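Local coordinates for G-protein interacting protein 1 (Dictyostelium discoideum, PDB 5Z1N), which probably binds heterotrimeric G proteins and holds them in the cytosol during chemotaxis, this C-terminal TNFAIP8-like domain carrying bound phospholipid, at residues A68-Y82 with L91-A105. Sequence-based numbering, arbitrary orientation.
Sequences ALRDGFNHLDRAFRY and LVVILEKASTALKEA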
# COMPACT_ATOMS: atom_id res chain seq x y z
N ALA A 68 4.66 8.33 6.57
CA ALA A 68 4.14 8.52 5.22
C ALA A 68 2.97 7.59 4.97
O ALA A 68 1.88 8.03 4.57
CB ALA A 68 5.25 8.30 4.19
N LEU A 69 3.15 6.31 5.29
CA LEU A 69 2.07 5.35 5.06
C LEU A 69 0.82 5.78 5.80
O LEU A 69 -0.27 5.83 5.22
CB LEU A 69 2.51 3.95 5.49
CG LEU A 69 3.53 3.26 4.59
CD1 LEU A 69 3.96 1.94 5.20
CD2 LEU A 69 2.96 3.05 3.19
N ARG A 70 0.98 6.17 7.06
CA ARG A 70 -0.20 6.53 7.83
C ARG A 70 -0.89 7.74 7.22
O ARG A 70 -2.11 7.74 7.04
CB ARG A 70 0.18 6.75 9.30
CG ARG A 70 0.53 5.43 9.98
CD ARG A 70 0.62 5.53 11.48
NE ARG A 70 1.84 6.19 11.92
CZ ARG A 70 1.87 7.31 12.63
NH1 ARG A 70 0.73 7.89 12.99
NH2 ARG A 70 3.02 7.84 13.00
N ASP A 71 -0.10 8.73 6.78
CA ASP A 71 -0.68 9.86 6.07
C ASP A 71 -1.50 9.37 4.90
O ASP A 71 -2.69 9.70 4.77
CB ASP A 71 0.42 10.81 5.59
CG ASP A 71 0.88 11.77 6.67
OD1 ASP A 71 2.00 12.29 6.54
OD2 ASP A 71 0.12 12.00 7.64
N GLY A 72 -0.90 8.51 4.07
CA GLY A 72 -1.62 7.96 2.94
C GLY A 72 -2.92 7.32 3.37
O GLY A 72 -4.00 7.67 2.88
N PHE A 73 -2.83 6.41 4.35
CA PHE A 73 -4.02 5.71 4.81
C PHE A 73 -5.08 6.72 5.24
O PHE A 73 -6.24 6.65 4.81
CB PHE A 73 -3.69 4.77 5.97
CG PHE A 73 -2.73 3.66 5.60
CD1 PHE A 73 -2.45 3.36 4.28
CD2 PHE A 73 -2.13 2.89 6.60
CE1 PHE A 73 -1.58 2.33 3.95
CE2 PHE A 73 -1.26 1.87 6.28
CZ PHE A 73 -0.98 1.58 4.95
N ASN A 74 -4.65 7.73 6.00
CA ASN A 74 -5.59 8.70 6.54
C ASN A 74 -6.34 9.39 5.41
O ASN A 74 -7.57 9.49 5.43
CB ASN A 74 -4.84 9.71 7.40
CG ASN A 74 -5.76 10.54 8.27
OD1 ASN A 74 -6.83 10.09 8.68
ND2 ASN A 74 -5.34 11.77 8.55
N HIS A 75 -5.61 9.81 4.37
CA HIS A 75 -6.27 10.54 3.29
C HIS A 75 -7.23 9.62 2.55
O HIS A 75 -8.36 10.03 2.22
CB HIS A 75 -5.24 11.16 2.35
CG HIS A 75 -4.49 12.30 2.95
ND1 HIS A 75 -5.08 13.52 3.21
CD2 HIS A 75 -3.20 12.42 3.34
CE1 HIS A 75 -4.19 14.33 3.74
NE2 HIS A 75 -3.04 13.69 3.83
N LEU A 76 -6.84 8.36 2.35
CA LEU A 76 -7.77 7.42 1.75
C LEU A 76 -9.02 7.30 2.61
O LEU A 76 -10.15 7.38 2.10
CB LEU A 76 -7.09 6.06 1.56
CG LEU A 76 -6.00 6.03 0.48
CD1 LEU A 76 -5.23 4.73 0.54
CD2 LEU A 76 -6.61 6.23 -0.91
N ASP A 77 -8.83 7.21 3.93
CA ASP A 77 -9.98 7.17 4.83
C ASP A 77 -10.86 8.39 4.62
O ASP A 77 -12.08 8.26 4.44
CB ASP A 77 -9.52 7.06 6.28
CG ASP A 77 -10.67 6.82 7.23
OD1 ASP A 77 -10.79 7.58 8.22
OD2 ASP A 77 -11.47 5.89 6.99
N ARG A 78 -10.25 9.58 4.56
CA ARG A 78 -11.03 10.79 4.33
C ARG A 78 -11.82 10.67 3.04
O ARG A 78 -13.04 10.90 3.02
CB ARG A 78 -10.11 12.01 4.29
CG ARG A 78 -9.40 12.30 5.60
CD ARG A 78 -8.64 13.61 5.52
NE ARG A 78 -7.94 13.93 6.76
CZ ARG A 78 -7.06 14.92 6.88
NH1 ARG A 78 -6.78 15.69 5.84
NH2 ARG A 78 -6.47 15.14 8.05
N ALA A 79 -11.15 10.25 1.96
CA ALA A 79 -11.85 10.16 0.69
C ALA A 79 -12.91 9.08 0.75
O ALA A 79 -13.99 9.23 0.16
CB ALA A 79 -10.87 9.90 -0.44
N PHE A 80 -12.65 8.00 1.50
CA PHE A 80 -13.63 6.94 1.57
C PHE A 80 -14.89 7.40 2.28
O PHE A 80 -15.95 6.80 2.08
CB PHE A 80 -13.06 5.71 2.25
CG PHE A 80 -13.99 4.53 2.23
CD1 PHE A 80 -14.28 3.89 1.04
CD2 PHE A 80 -14.61 4.09 3.39
CE1 PHE A 80 -15.15 2.81 1.00
CE2 PHE A 80 -15.49 3.02 3.36
CZ PHE A 80 -15.75 2.38 2.17
N ARG A 81 -14.81 8.47 3.08
CA ARG A 81 -16.03 8.99 3.69
C ARG A 81 -17.03 9.43 2.63
O ARG A 81 -18.25 9.39 2.85
CB ARG A 81 -15.70 10.15 4.64
CG ARG A 81 -16.92 10.80 5.30
CD ARG A 81 -17.34 12.06 4.56
NE ARG A 81 -18.49 12.73 5.16
CZ ARG A 81 -19.75 12.47 4.85
NH1 ARG A 81 -20.73 13.14 5.44
NH2 ARG A 81 -20.04 11.53 3.96
N TYR A 82 -16.54 9.83 1.45
CA TYR A 82 -17.39 10.28 0.36
C TYR A 82 -17.58 9.23 -0.72
O TYR A 82 -18.21 9.51 -1.73
CB TYR A 82 -16.82 11.57 -0.26
CG TYR A 82 -16.60 12.66 0.76
CD1 TYR A 82 -17.65 13.46 1.18
CD2 TYR A 82 -15.34 12.87 1.32
CE1 TYR A 82 -17.46 14.46 2.13
CE2 TYR A 82 -15.14 13.87 2.26
CZ TYR A 82 -16.20 14.66 2.66
OH TYR A 82 -15.99 15.64 3.60
N LEU A 91 -13.21 14.60 -5.55
CA LEU A 91 -12.39 14.15 -4.43
C LEU A 91 -10.90 14.19 -4.73
O LEU A 91 -10.10 13.74 -3.89
CB LEU A 91 -12.81 12.74 -4.02
CG LEU A 91 -14.29 12.57 -3.68
CD1 LEU A 91 -14.64 11.11 -3.43
CD2 LEU A 91 -14.63 13.43 -2.46
N VAL A 92 -10.49 14.70 -5.89
CA VAL A 92 -9.08 14.65 -6.27
C VAL A 92 -8.22 15.34 -5.22
O VAL A 92 -7.15 14.84 -4.85
CB VAL A 92 -8.87 15.24 -7.68
CG1 VAL A 92 -9.52 14.34 -8.72
CG2 VAL A 92 -9.42 16.65 -7.78
N VAL A 93 -8.70 16.47 -4.68
CA VAL A 93 -7.92 17.22 -3.70
C VAL A 93 -7.56 16.34 -2.50
O VAL A 93 -6.48 16.49 -1.93
CB VAL A 93 -8.69 18.49 -3.27
CG1 VAL A 93 -10.02 18.12 -2.61
CG2 VAL A 93 -7.83 19.34 -2.34
N ILE A 94 -8.43 15.40 -2.13
CA ILE A 94 -8.07 14.46 -1.08
C ILE A 94 -7.20 13.34 -1.64
O ILE A 94 -6.14 13.02 -1.08
CB ILE A 94 -9.34 13.88 -0.41
CG1 ILE A 94 -10.22 14.99 0.16
CG2 ILE A 94 -8.95 12.89 0.68
CD1 ILE A 94 -11.53 14.48 0.75
N LEU A 95 -7.63 12.75 -2.76
CA LEU A 95 -6.94 11.57 -3.26
C LEU A 95 -5.51 11.91 -3.66
O LEU A 95 -4.58 11.13 -3.41
CB LEU A 95 -7.71 10.98 -4.44
CG LEU A 95 -9.04 10.29 -4.08
CD1 LEU A 95 -9.77 9.85 -5.34
CD2 LEU A 95 -8.79 9.10 -3.17
N GLU A 96 -5.31 13.09 -4.25
CA GLU A 96 -3.97 13.54 -4.59
C GLU A 96 -3.06 13.50 -3.37
O GLU A 96 -1.94 12.99 -3.44
CB GLU A 96 -4.01 14.95 -5.17
CG GLU A 96 -2.70 15.41 -5.77
CD GLU A 96 -2.87 16.54 -6.75
OE1 GLU A 96 -3.94 17.20 -6.72
OE2 GLU A 96 -1.94 16.78 -7.55
N LYS A 97 -3.55 13.98 -2.22
CA LYS A 97 -2.72 13.96 -1.03
C LYS A 97 -2.34 12.53 -0.67
O LYS A 97 -1.17 12.25 -0.40
CB LYS A 97 -3.44 14.66 0.13
CG LYS A 97 -3.49 16.17 -0.04
CD LYS A 97 -3.98 16.87 1.21
CE LYS A 97 -3.88 18.39 1.04
NZ LYS A 97 -4.11 19.10 2.33
N ALA A 98 -3.31 11.61 -0.73
CA ALA A 98 -2.99 10.20 -0.53
C ALA A 98 -1.86 9.79 -1.46
O ALA A 98 -0.83 9.25 -1.02
CB ALA A 98 -4.23 9.34 -0.76
N SER A 99 -2.02 10.09 -2.76
CA SER A 99 -1.00 9.70 -3.73
C SER A 99 0.34 10.30 -3.34
O SER A 99 1.36 9.59 -3.29
CB SER A 99 -1.42 10.14 -5.13
OG SER A 99 -0.54 9.61 -6.11
N THR A 100 0.34 11.59 -2.99
CA THR A 100 1.60 12.23 -2.65
C THR A 100 2.21 11.57 -1.42
O THR A 100 3.41 11.28 -1.40
CB THR A 100 1.39 13.73 -2.44
OG1 THR A 100 1.01 14.32 -3.68
CG2 THR A 100 2.67 14.39 -1.95
N ALA A 101 1.37 11.25 -0.43
CA ALA A 101 1.89 10.59 0.76
C ALA A 101 2.55 9.28 0.39
O ALA A 101 3.67 8.98 0.83
CB ALA A 101 0.78 10.37 1.78
N LEU A 102 1.91 8.51 -0.50
CA LEU A 102 2.50 7.22 -0.84
C LEU A 102 3.79 7.41 -1.63
O LEU A 102 4.74 6.64 -1.44
CB LEU A 102 1.48 6.36 -1.59
CG LEU A 102 0.34 5.93 -0.65
CD1 LEU A 102 -0.74 5.13 -1.38
CD2 LEU A 102 0.87 5.14 0.54
N LYS A 103 3.87 8.48 -2.43
CA LYS A 103 5.13 8.77 -3.10
C LYS A 103 6.24 8.95 -2.08
O LYS A 103 7.33 8.36 -2.21
CB LYS A 103 5.00 10.01 -3.99
CG LYS A 103 6.29 10.44 -4.72
CD LYS A 103 6.83 9.34 -5.63
CE LYS A 103 5.82 8.97 -6.72
NZ LYS A 103 6.39 7.98 -7.69
N GLU A 104 5.95 9.68 -1.00
CA GLU A 104 6.94 9.83 0.06
C GLU A 104 7.34 8.46 0.61
O GLU A 104 8.53 8.12 0.66
CB GLU A 104 6.40 10.74 1.16
CG GLU A 104 7.19 10.74 2.46
CD GLU A 104 8.55 11.41 2.35
OE1 GLU A 104 8.85 12.00 1.29
OE2 GLU A 104 9.31 11.34 3.34
N ALA A 105 6.34 7.63 0.92
CA ALA A 105 6.65 6.29 1.40
C ALA A 105 7.54 5.56 0.40
O ALA A 105 8.57 4.99 0.77
CB ALA A 105 5.36 5.50 1.65
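H75 lies against K97 where two neighbouring helices pack. Its CB sits 3.7 Å from A98 CB. CG lies near A98 N and K97 CB, for CG is turned anti to the carbonyl carbon (chi1 -71°), which brings the ring over K97. K97 CB then stands over the ring centre, 3.6 Å from the centroid and 7° off the normal, a CH-pi contact. ND1, CD2 and NE2 each have this same CB as their nearest partner across the contact. At the outer end, H75 CE1 meets K97 CD at 3.6 Å. The lysine chain runs on, extended, beyond the imidazole. Without the ring, as with an alanine here, K97 is likely to lose the flat surface under its CB and CD, and its chain to be freer to turn. The segments belong to helices 59-81 and 92-113, consecutive in the all-helical TNFAIP8-like domain. Segments 68-81 and 92-105 run antiparallel at 163°, with axes 7.8 Å apart at their closest. No hydrogen bond links them. Small residues permit the close approach: G72 has no side chain, and A101 CB reaches its N at 3.4 Å. A68 CB packs on A105 CB. A79 CB touches L95 CD2 at 3.5 Å and also meets I94 CG2. At the far end L91 CD2 meets Y82 CB. W142 of helix 135-144 touches L76 and L91. L69 packs on L102 and A105 through CD2, and both L69 and L76 also line the pocket of the bound phosphatidylethanolamine.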